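Local coordinates for papillomavirus transcription factor E2 (Human papillomavirus type 18, PDB 1QQH), which regulates viral transcription, and as in other papillomavirus E2 proteins probably also supports viral DNA replication, through the N-terminal activation domain seen here, at residues A[44-50]-A[67-73]; A[54-58]-A[110-116]; A[87-91]-A[120-124]. The protein carries 1 engineered substitution. Numbering follows the deposited sequence.

Contact 1. Residues A[44-50]-A[67-73]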
loop_
_atom_site.group_PDB
_atom_site.type_symbol
_atom_site.label_atom_id
_atom_site.label_comp_id
_atom_site.label_asym_id
_atom_site.label_seq_id
_atom_site.Cartn_x
_atom_site.Cartn_y
_atom_site.Cartn_z
ATOM N N CYS A 44 -12.304 1.264 -7.904
ATOM C CA CYS A 44 -12.203 -0.102 -7.404
ATOM C C CYS A 44 -10.742 -0.499 -7.265
ATOM O O CYS A 44 -9.860 0.139 -7.830
ATOM C CB CYS A 44 -12.834 -1.092 -8.380
ATOM S SG CYS A 44 -14.593 -0.972 -8.635
ATOM N N PHE A 45 -10.488 -1.546 -6.496
ATOM C CA PHE A 45 -9.137 -2.065 -6.388
ATOM C C PHE A 45 -9.247 -3.382 -7.144
ATOM O O PHE A 45 -10.324 -3.969 -7.233
ATOM C CB PHE A 45 -8.718 -2.290 -4.922
ATOM C CG PHE A 45 -8.448 -1.008 -4.171
ATOM C CD1 PHE A 45 -9.345 -0.531 -3.215
ATOM C CD2 PHE A 45 -7.331 -0.241 -4.472
ATOM C CE1 PHE A 45 -9.131 0.698 -2.580
ATOM C CE2 PHE A 45 -7.111 0.980 -3.843
ATOM C CZ PHE A 45 -8.015 1.450 -2.898
ATOM N N LYS A 46 -8.156 -3.830 -7.733
ATOM C CA LYS A 46 -8.202 -5.076 -8.467
ATOM C C LYS A 46 -6.843 -5.751 -8.481
ATOM O O LYS A 46 -5.807 -5.093 -8.477
ATOM C CB LYS A 46 -8.700 -4.834 -9.899
ATOM C CG LYS A 46 -8.073 -3.648 -10.627
ATOM C CD LYS A 46 -8.833 -2.365 -10.365
ATOM C CE LYS A 46 -8.350 -1.248 -11.268
ATOM N NZ LYS A 46 -9.031 0.042 -10.955
ATOM N N LYS A 47 -6.864 -7.072 -8.484
ATOM C CA LYS A 47 -5.653 -7.853 -8.480
ATOM C C LYS A 47 -5.852 -9.063 -9.363
ATOM O O LYS A 47 -6.984 -9.457 -9.643
ATOM C CB LYS A 47 -5.321 -8.308 -7.053
ATOM C CG LYS A 47 -5.080 -7.163 -6.089
ATOM C CD LYS A 47 -4.593 -7.657 -4.731
ATOM C CE LYS A 47 -5.698 -8.324 -3.934
ATOM N NZ LYS A 47 -5.232 -8.637 -2.555
ATOM N N GLY A 48 -4.743 -9.644 -9.801
ATOM C CA GLY A 48 -4.809 -10.825 -10.637
ATOM C C GLY A 48 -5.236 -10.545 -12.059
ATOM O O GLY A 48 -6.182 -11.145 -12.562
ATOM N N GLY A 49 -4.534 -9.629 -12.711
ATOM C CA GLY A 49 -4.851 -9.304 -14.086
ATOM C C GLY A 49 -4.718 -10.520 -14.978
ATOM O O GLY A 49 -3.784 -11.315 -14.839
ATOM N N GLN A 50 -5.671 -10.667 -15.892
ATOM C CA GLN A 50 -5.686 -11.783 -16.833
ATOM C C GLN A 50 -5.953 -11.205 -18.219
ATOM O O GLN A 50 -6.838 -10.374 -18.393
ATOM C CB GLN A 50 -6.795 -12.764 -16.461
ATOM C CG GLN A 50 -6.419 -14.223 -16.635
ATOM C CD GLN A 50 -5.338 -14.649 -15.665
ATOM O OE1 GLN A 50 -5.476 -14.466 -14.453
ATOM N NE2 GLN A 50 -4.253 -15.220 -16.190
ATOM N N VAL A 67 -7.554 -6.403 -19.967
ATOM C CA VAL A 67 -7.242 -7.072 -18.720
ATOM C C VAL A 67 -8.485 -7.370 -17.910
ATOM O O VAL A 67 -9.270 -6.472 -17.598
ATOM C CB VAL A 67 -6.278 -6.228 -17.847
ATOM C CG1 VAL A 67 -6.030 -6.933 -16.509
ATOM C CG2 VAL A 67 -4.964 -6.018 -18.578
ATOM N N ALA A 68 -8.658 -8.646 -17.586
ATOM C CA ALA A 68 -9.779 -9.098 -16.771
ATOM C C ALA A 68 -9.173 -9.398 -15.402
ATOM O O ALA A 68 -8.329 -10.283 -15.271
ATOM C CB ALA A 68 -10.384 -10.355 -17.362
ATOM N N TRP A 69 -9.599 -8.661 -14.390
ATOM C CA TRP A 69 -9.068 -8.838 -13.045
ATOM C C TRP A 69 -9.654 -10.029 -12.286
ATOM O O TRP A 69 -10.868 -10.155 -12.159
ATOM C CB TRP A 69 -9.288 -7.550 -12.260
ATOM C CG TRP A 69 -8.733 -6.347 -12.979
ATOM C CD1 TRP A 69 -9.429 -5.437 -13.727
ATOM C CD2 TRP A 69 -7.357 -5.949 -13.041
ATOM N NE1 TRP A 69 -8.570 -4.500 -14.245
ATOM C CE2 TRP A 69 -7.293 -4.791 -13.843
ATOM C CE3 TRP A 69 -6.171 -6.460 -12.493
ATOM C CZ2 TRP A 69 -6.091 -4.138 -14.116
ATOM C CZ3 TRP A 69 -4.973 -5.807 -12.763
ATOM C CH2 TRP A 69 -4.945 -4.656 -13.569
ATOM N N ASP A 70 -8.791 -10.912 -11.787
ATOM C CA ASP A 70 -9.266 -12.083 -11.041
ATOM C C ASP A 70 -10.131 -11.641 -9.872
ATOM O O ASP A 70 -11.122 -12.287 -9.543
ATOM C CB ASP A 70 -8.101 -12.916 -10.500
ATOM C CG ASP A 70 -7.470 -13.811 -11.557
ATOM O OD1 ASP A 70 -8.109 -14.071 -12.597
ATOM O OD2 ASP A 70 -6.333 -14.276 -11.336
ATOM N N SER A 71 -9.760 -10.528 -9.252
ATOM C CA SER A 71 -10.508 -10.026 -8.116
ATOM C C SER A 71 -10.763 -8.541 -8.215
ATOM O O SER A 71 -9.840 -7.760 -8.384
ATOM C CB SER A 71 -9.748 -10.325 -6.822
ATOM O OG SER A 71 -9.506 -11.715 -6.695
ATOM N N VAL A 72 -12.029 -8.158 -8.104
ATOM C CA VAL A 72 -12.415 -6.759 -8.159
ATOM C C VAL A 72 -12.987 -6.368 -6.806
ATOM O O VAL A 72 -13.872 -7.050 -6.274
ATOM C CB VAL A 72 -13.480 -6.518 -9.241
ATOM C CG1 VAL A 72 -13.981 -5.075 -9.165
ATOM C CG2 VAL A 72 -12.894 -6.814 -10.616
ATOM N N TYR A 73 -12.468 -5.280 -6.249
ATOM C CA TYR A 73 -12.915 -4.788 -4.953
ATOM C C TYR A 73 -13.665 -3.483 -5.136
ATOM O O TYR A 73 -13.085 -2.458 -5.498
ATOM C CB TYR A 73 -11.723 -4.569 -4.011
ATOM C CG TYR A 73 -10.883 -5.806 -3.778
ATOM C CD1 TYR A 73 -10.177 -6.394 -4.820
ATOM C CD2 TYR A 73 -10.818 -6.406 -2.521
ATOM C CE1 TYR A 73 -9.422 -7.552 -4.623
ATOM C CE2 TYR A 73 -10.072 -7.563 -2.311
ATOM C CZ TYR A 73 -9.377 -8.133 -3.364
ATOM O OH TYR A 73 -8.645 -9.281 -3.180
#
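Most facing backbone donors and acceptors are paired. Phe45 N gives to Tyr73 O (2.9 Å) and Tyr73 N to Phe45 O (2.7 Å). Lys47 N gives to Ser71 O (3.1 Å), and Ser71 N returns to Lys47 O (3.0 Å). Ala68 N bonds Gln50 O at 2.6 Å; the reverse bond, Gln50 N to Ala68 O (2.8 Å), is weak. This is the antiparallel hairpin of strands 45-56 and 63-75, interrupted by a classic beta bulge: Asp70 and Ser71 both face Lys47. There Asp70 N bonds Gly48 O (2.7 Å). Gly48 has positive phi, and a CB there would clash with Asp70 CB. Lys46 CG lies 3.4 Å from the centroid of the Trp69 five-membered ring, a CH-pi contact over its face. Lys46 NZ bonds Cys44 O (3.2 Å) and the carbonyls of Thr39, Pro41 and Leu36. Ser71 OG is hydrogen-bonded to Ser139 OG. Lys47 NZ bonds Asp26 O and forms a salt bridge with Glu25, whose carboxylate also takes Tyr73 OH.

Contact 2. Residues A[54-58]-A[110-116]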
loop_
_atom_site.group_PDB
_atom_site.type_symbol
_atom_site.label_atom_id
_atom_site.label_comp_id
_atom_site.label_asym_id
_atom_site.label_seq_id
_atom_site.Cartn_x
_atom_site.Cartn_y
_atom_site.Cartn_z
ATOM N N VAL A 54 -9.303 -9.987 -28.034
ATOM C CA VAL A 54 -10.472 -9.778 -28.865
ATOM C C VAL A 54 -10.025 -9.593 -30.304
ATOM O O VAL A 54 -9.146 -8.782 -30.593
ATOM C CB VAL A 54 -11.258 -8.529 -28.437
ATOM C CG1 VAL A 54 -12.416 -8.295 -29.393
ATOM C CG2 VAL A 54 -11.777 -8.707 -27.019
ATOM N N TYR A 55 -10.624 -10.365 -31.200
ATOM C CA TYR A 55 -10.309 -10.282 -32.620
ATOM C C TYR A 55 -11.504 -9.653 -33.328
ATOM O O TYR A 55 -12.602 -10.205 -33.310
ATOM C CB TYR A 55 -10.047 -11.676 -33.195
ATOM C CG TYR A 55 -8.925 -12.419 -32.514
ATOM C CD1 TYR A 55 -9.125 -13.064 -31.295
ATOM C CD2 TYR A 55 -7.658 -12.475 -33.083
ATOM C CE1 TYR A 55 -8.088 -13.750 -30.661
ATOM C CE2 TYR A 55 -6.613 -13.156 -32.461
ATOM C CZ TYR A 55 -6.835 -13.792 -31.252
ATOM O OH TYR A 55 -5.804 -14.472 -30.643
ATOM N N PHE A 56 -11.285 -8.493 -33.937
ATOM C CA PHE A 56 -12.353 -7.796 -34.640
ATOM C C PHE A 56 -12.401 -8.230 -36.089
ATOM O O PHE A 56 -11.366 -8.371 -36.740
ATOM C CB PHE A 56 -12.157 -6.289 -34.531
ATOM C CG PHE A 56 -12.128 -5.801 -33.118
ATOM C CD1 PHE A 56 -10.922 -5.511 -32.492
ATOM C CD2 PHE A 56 -13.311 -5.681 -32.391
ATOM C CE1 PHE A 56 -10.889 -5.113 -31.164
ATOM C CE2 PHE A 56 -13.292 -5.285 -31.064
ATOM C CZ PHE A 56 -12.074 -4.999 -30.448
ATOM N N ASP A 57 -13.615 -8.439 -36.584
ATOM C CA ASP A 57 -13.824 -8.899 -37.951
ATOM C C ASP A 57 -13.246 -10.309 -37.966
ATOM O O ASP A 57 -12.933 -10.857 -36.907
ATOM C CB ASP A 57 -13.080 -8.005 -38.945
ATOM C CG ASP A 57 -13.352 -6.526 -38.717
ATOM O OD1 ASP A 57 -14.537 -6.124 -38.704
ATOM O OD2 ASP A 57 -12.376 -5.762 -38.551
ATOM N N GLY A 58 -13.105 -10.902 -39.145
ATOM C CA GLY A 58 -12.557 -12.245 -39.209
ATOM C C GLY A 58 -11.057 -12.219 -39.426
ATOM O O GLY A 58 -10.550 -12.827 -40.373
ATOM N N GLU A 110 -16.108 -0.952 -28.599
ATOM C CA GLU A 110 -14.715 -1.171 -28.940
ATOM C C GLU A 110 -14.552 -1.586 -30.399
ATOM O O GLU A 110 -13.530 -1.299 -31.026
ATOM C CB GLU A 110 -14.148 -2.256 -28.043
ATOM C CG GLU A 110 -12.680 -2.183 -27.857
ATOM C CD GLU A 110 -12.249 -1.047 -26.946
ATOM O OE1 GLU A 110 -13.106 -0.432 -26.277
ATOM O OE2 GLU A 110 -11.036 -0.781 -26.892
ATOM N N CYS A 111 -15.556 -2.272 -30.933
ATOM C CA CYS A 111 -15.512 -2.726 -32.317
ATOM C C CYS A 111 -15.755 -1.536 -33.239
ATOM O O CYS A 111 -15.297 -1.514 -34.383
ATOM C CB CYS A 111 -16.576 -3.792 -32.561
ATOM S SG CYS A 111 -16.392 -4.664 -34.140
ATOM N N GLU A 112 -16.483 -0.548 -32.731
ATOM C CA GLU A 112 -16.770 0.649 -33.499
ATOM C C GLU A 112 -15.476 1.436 -33.692
ATOM O O GLU A 112 -15.387 2.295 -34.567
ATOM C CB GLU A 112 -17.816 1.497 -32.774
ATOM C CG GLU A 112 -19.096 0.730 -32.493
ATOM C CD GLU A 112 -20.130 1.547 -31.749
ATOM O OE1 GLU A 112 -19.767 2.257 -30.788
ATOM O OE2 GLU A 112 -21.317 1.468 -32.124
ATOM N N LYS A 113 -14.470 1.125 -32.881
ATOM C CA LYS A 113 -13.180 1.791 -32.974
ATOM C C LYS A 113 -12.272 1.067 -33.958
ATOM O O LYS A 113 -11.433 1.687 -34.610
ATOM C CB LYS A 113 -12.492 1.830 -31.613
ATOM C CG LYS A 113 -13.257 2.549 -30.528
ATOM C CD LYS A 113 -12.421 2.602 -29.262
ATOM C CE LYS A 113 -13.199 3.170 -28.093
ATOM N NZ LYS A 113 -12.334 3.272 -26.896
ATOM N N TYR A 114 -12.427 -0.251 -34.051
ATOM C CA TYR A 114 -11.617 -1.053 -34.963
ATOM C C TYR A 114 -12.408 -2.263 -35.421
ATOM O O TYR A 114 -12.645 -3.174 -34.639
ATOM C CB TYR A 114 -10.338 -1.537 -34.277
ATOM C CG TYR A 114 -10.013 -0.875 -32.958
ATOM C CD1 TYR A 114 -10.615 -1.293 -31.777
ATOM C CD2 TYR A 114 -9.082 0.159 -32.888
ATOM C CE1 TYR A 114 -10.290 -0.697 -30.551
ATOM C CE2 TYR A 114 -8.752 0.762 -31.674
ATOM C CZ TYR A 114 -9.358 0.332 -30.511
ATOM O OH TYR A 114 -9.024 0.932 -29.316
ATOM N N GLY A 115 -12.816 -2.282 -36.683
ATOM C CA GLY A 115 -13.581 -3.415 -37.171
ATOM C C GLY A 115 -14.900 -2.998 -37.791
ATOM O O GLY A 115 -15.935 -2.940 -37.123
ATOM N N ASN A 116 -14.852 -2.725 -39.088
ATOM C CA ASN A 116 -16.018 -2.290 -39.849
ATOM C C ASN A 116 -17.099 -3.359 -39.937
ATOM O O ASN A 116 -18.273 -3.046 -40.138
ATOM C CB ASN A 116 -15.577 -1.908 -41.259
ATOM C CG ASN A 116 -14.084 -1.674 -41.351
ATOM O OD1 ASN A 116 -13.554 -0.723 -40.771
ATOM N ND2 ASN A 116 -13.391 -2.553 -42.069
#
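Phe56 packs its ring on Glu110 and Cys111 of helix 107-111 and on Tyr114 beyond it. In the fold of the E2 activation domain, this places the end of strand 45-56 on the helix and the loop behind it. At this end Phe56 is flanked by strands 63-75 and 120-124 of the antiparallel sheet; Met64 and Tyr66 of the first and Trp120 of the second touch it. No hydrogen bond crosses between the two segments, so the contact rests on packing. Phe56 has the largest buried area of any residue here. Its CZ comes within 3.9 Å of Glu110 CG, and its CE2 lies 3.6 Å from Cys111 CA. Cys111 SG is 3.7 Å from Phe56 CD2 and 5.0 Å from the ring centroid, an oblique sulfur-aromatic contact. The Tyr114 ring meets the Phe56 ring obliquely, with centroids 5.7 Å apart and planes at 43°. The backbone also comes close, with Tyr114 O 3.1 Å from Phe56 CG. Glycine suits position 115. A CB there would clash with Phe56 CB, and the backbone angles by themselves call for glycine. The next residue of the strand side, Asp57, brings its carboxylate to this loop. Its OD1 accepts a hydrogen bond from Thr117 N, while its OD2 lies 3.0 Å from Gly115 CA.

Contact 3. Residues A[87-91]-A[120-124]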
loop_
_atom_site.group_PDB
_atom_site.type_symbol
_atom_site.label_atom_id
_atom_site.label_comp_id
_atom_site.label_asym_id
_atom_site.label_seq_id
_atom_site.Cartn_x
_atom_site.Cartn_y
_atom_site.Cartn_z
ATOM N N CYS A 87 -16.029 -10.875 -15.033
ATOM C CA CYS A 87 -16.638 -11.797 -15.965
ATOM C C CYS A 87 -16.345 -11.363 -17.384
ATOM O O CYS A 87 -16.462 -10.186 -17.727
ATOM C CB CYS A 87 -18.142 -11.870 -15.740
ATOM S SG CYS A 87 -18.573 -12.655 -14.189
ATOM N N VAL A 88 -15.958 -12.335 -18.196
ATOM C CA VAL A 88 -15.618 -12.117 -19.588
ATOM C C VAL A 88 -16.678 -12.722 -20.505
ATOM O O VAL A 88 -16.755 -13.941 -20.645
ATOM C CB VAL A 88 -14.254 -12.772 -19.916
ATOM C CG1 VAL A 88 -13.868 -12.495 -21.353
ATOM C CG2 VAL A 88 -13.186 -12.262 -18.957
ATOM N N SER A 89 -17.490 -11.875 -21.130
ATOM C CA SER A 89 -18.515 -12.357 -22.055
ATOM C C SER A 89 -18.235 -11.760 -23.428
ATOM O O SER A 89 -17.318 -10.961 -23.582
ATOM C CB SER A 89 -19.901 -11.910 -21.608
ATOM O OG SER A 89 -20.042 -10.508 -21.768
ATOM N N HIS A 90 -19.034 -12.141 -24.418
ATOM C CA HIS A 90 -18.867 -11.620 -25.770
ATOM C C HIS A 90 -19.234 -10.136 -25.768
ATOM O O HIS A 90 -18.755 -9.371 -26.596
ATOM C CB HIS A 90 -19.757 -12.395 -26.747
ATOM C CG HIS A 90 -19.598 -11.975 -28.176
ATOM N ND1 HIS A 90 -20.392 -11.010 -28.761
ATOM C CD2 HIS A 90 -18.716 -12.364 -29.127
ATOM C CE1 HIS A 90 -20.004 -10.823 -30.010
ATOM N NE2 HIS A 90 -18.989 -11.630 -30.258
ATOM N N ARG A 91 -20.070 -9.730 -24.815
ATOM C CA ARG A 91 -20.473 -8.332 -24.712
ATOM C C ARG A 91 -19.387 -7.422 -24.115
ATOM O O ARG A 91 -19.327 -6.232 -24.427
ATOM C CB ARG A 91 -21.752 -8.205 -23.878
ATOM C CG ARG A 91 -22.091 -6.756 -23.548
ATOM C CD ARG A 91 -23.403 -6.591 -22.800
ATOM N NE ARG A 91 -23.506 -5.240 -22.253
ATOM C CZ ARG A 91 -24.517 -4.799 -21.511
ATOM N NH1 ARG A 91 -25.533 -5.601 -21.221
ATOM N NH2 ARG A 91 -24.504 -3.555 -21.050
ATOM N N TRP A 120 -16.871 -9.517 -33.850
ATOM C CA TRP A 120 -15.655 -9.708 -33.076
ATOM C C TRP A 120 -15.702 -11.047 -32.365
ATOM O O TRP A 120 -16.777 -11.599 -32.127
ATOM C CB TRP A 120 -15.461 -8.564 -32.075
ATOM C CG TRP A 120 -16.425 -8.556 -30.937
ATOM C CD1 TRP A 120 -16.299 -9.224 -29.751
ATOM C CD2 TRP A 120 -17.662 -7.842 -30.867
ATOM N NE1 TRP A 120 -17.378 -8.965 -28.949
ATOM C CE2 TRP A 120 -18.232 -8.122 -29.608
ATOM C CE3 TRP A 120 -18.347 -6.995 -31.750
ATOM C CZ2 TRP A 120 -19.453 -7.585 -29.205
ATOM C CZ3 TRP A 120 -19.560 -6.464 -31.354
ATOM C CH2 TRP A 120 -20.104 -6.761 -30.087
ATOM N N GLU A 121 -14.525 -11.564 -32.038
ATOM C CA GLU A 121 -14.400 -12.847 -31.367
ATOM C C GLU A 121 -13.607 -12.650 -30.078
ATOM O O GLU A 121 -12.566 -11.999 -30.083
ATOM C CB GLU A 121 -13.666 -13.814 -32.292
ATOM C CG GLU A 121 -14.075 -15.266 -32.169
ATOM C CD GLU A 121 -13.379 -16.142 -33.199
ATOM O OE1 GLU A 121 -12.142 -16.327 -33.097
ATOM O OE2 GLU A 121 -14.068 -16.635 -34.117
ATOM N N VAL A 122 -14.097 -13.210 -28.979
ATOM C CA VAL A 122 -13.422 -13.070 -27.691
ATOM C C VAL A 122 -12.719 -14.349 -27.247
ATOM O O VAL A 122 -13.317 -15.429 -27.231
ATOM C CB VAL A 122 -14.416 -12.663 -26.577
ATOM C CG1 VAL A 122 -13.666 -12.389 -25.298
ATOM C CG2 VAL A 122 -15.212 -11.440 -27.001
ATOM N N HIS A 123 -11.448 -14.221 -26.886
ATOM C CA HIS A 123 -10.667 -15.353 -26.419
ATOM C C HIS A 123 -10.150 -15.080 -25.013
ATOM O O HIS A 123 -9.593 -14.020 -24.737
ATOM C CB HIS A 123 -9.476 -15.618 -27.343
ATOM C CG HIS A 123 -9.857 -16.100 -28.709
ATOM N ND1 HIS A 123 -8.948 -16.669 -29.573
ATOM C CD2 HIS A 123 -11.042 -16.089 -29.362
ATOM C CE1 HIS A 123 -9.557 -16.990 -30.701
ATOM N NE2 HIS A 123 -10.828 -16.650 -30.598
ATOM N N PHE A 124 -10.347 -16.038 -24.118
ATOM C CA PHE A 124 -9.873 -15.893 -22.754
ATOM C C PHE A 124 -9.013 -17.107 -22.463
ATOM O O PHE A 124 -9.525 -18.191 -22.174
ATOM C CB PHE A 124 -11.041 -15.837 -21.770
ATOM C CG PHE A 124 -10.648 -15.393 -20.386
ATOM C CD1 PHE A 124 -11.528 -15.543 -19.318
ATOM C CD2 PHE A 124 -9.405 -14.815 -20.149
ATOM C CE1 PHE A 124 -11.176 -15.124 -18.037
ATOM C CE2 PHE A 124 -9.044 -14.393 -18.868
ATOM C CZ PHE A 124 -9.931 -14.549 -17.812
#
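His90, Val88 and Trp120 bury the most surface in this contact. His90 stacks on Trp120. The His90 ring and the five-membered ring of Trp120 form an offset stack, with centroids 3.9 Å apart and planes at 11°. Two hydrogen bonds fix the pair. Trp120 NE1 gives to His90 O at 2.8 Å, and His90 NE2 gives to Trp120 O at 2.9 Å. Each residue thus offers a ring nitrogen to the other's backbone carbonyl. The stack and the two bonds act on the same pair, and they join the turn after strand 81-89 to the start of strand 120-124.

Val88 holds the apolar end. Its CG2 lies 4.0 Å from the Phe124 ring centroid, a CH-pi contact over the ring face. Its CG1 is 4.0 Å from Val122 CG1. Val122 also reaches the first pair, with CG2 3.9 Å from His90 CA.

Strands 87-89 and 120-124 are not hydrogen-bonded neighbours. Their axes stay 8.2 Å apart at closest, so side chains fill the gap. Their N-to-C directions make an angle of 146°, roughly antiparallel. The two belong to one antiparallel sheet. Strand 120-124 pairs with strand 45-56, whose Val52 touches both Val88 and Phe124. Strand 81-89 pairs with strands 63-75, 92-97 and 134-136, and Met135 of the last packs on Phe124.

All three contacts involve the same antiparallel sheet; contact 2 joins it to helix 107-111 and the residues after it. All are partly buried. The centre of contact 1 is about 5 Å from the centre of the chain, that of contact 3 about 13 Å and that of contact 2 about 20 Å. Contact 2 is the most peripheral, and its Asn116 is exposed. Contact 1 joins neighbouring strands through backbone hydrogen bonds. Contact 3 bridges unpaired strands by packing, a ring stack and two side-chain-to-backbone bonds. Contact 2 relies on packing alone. Contacts 1 and 2 share strand 45-56. Contact 3 touches both: Ala68 packs on Val88 and Phe124, and Phe56 on Trp120.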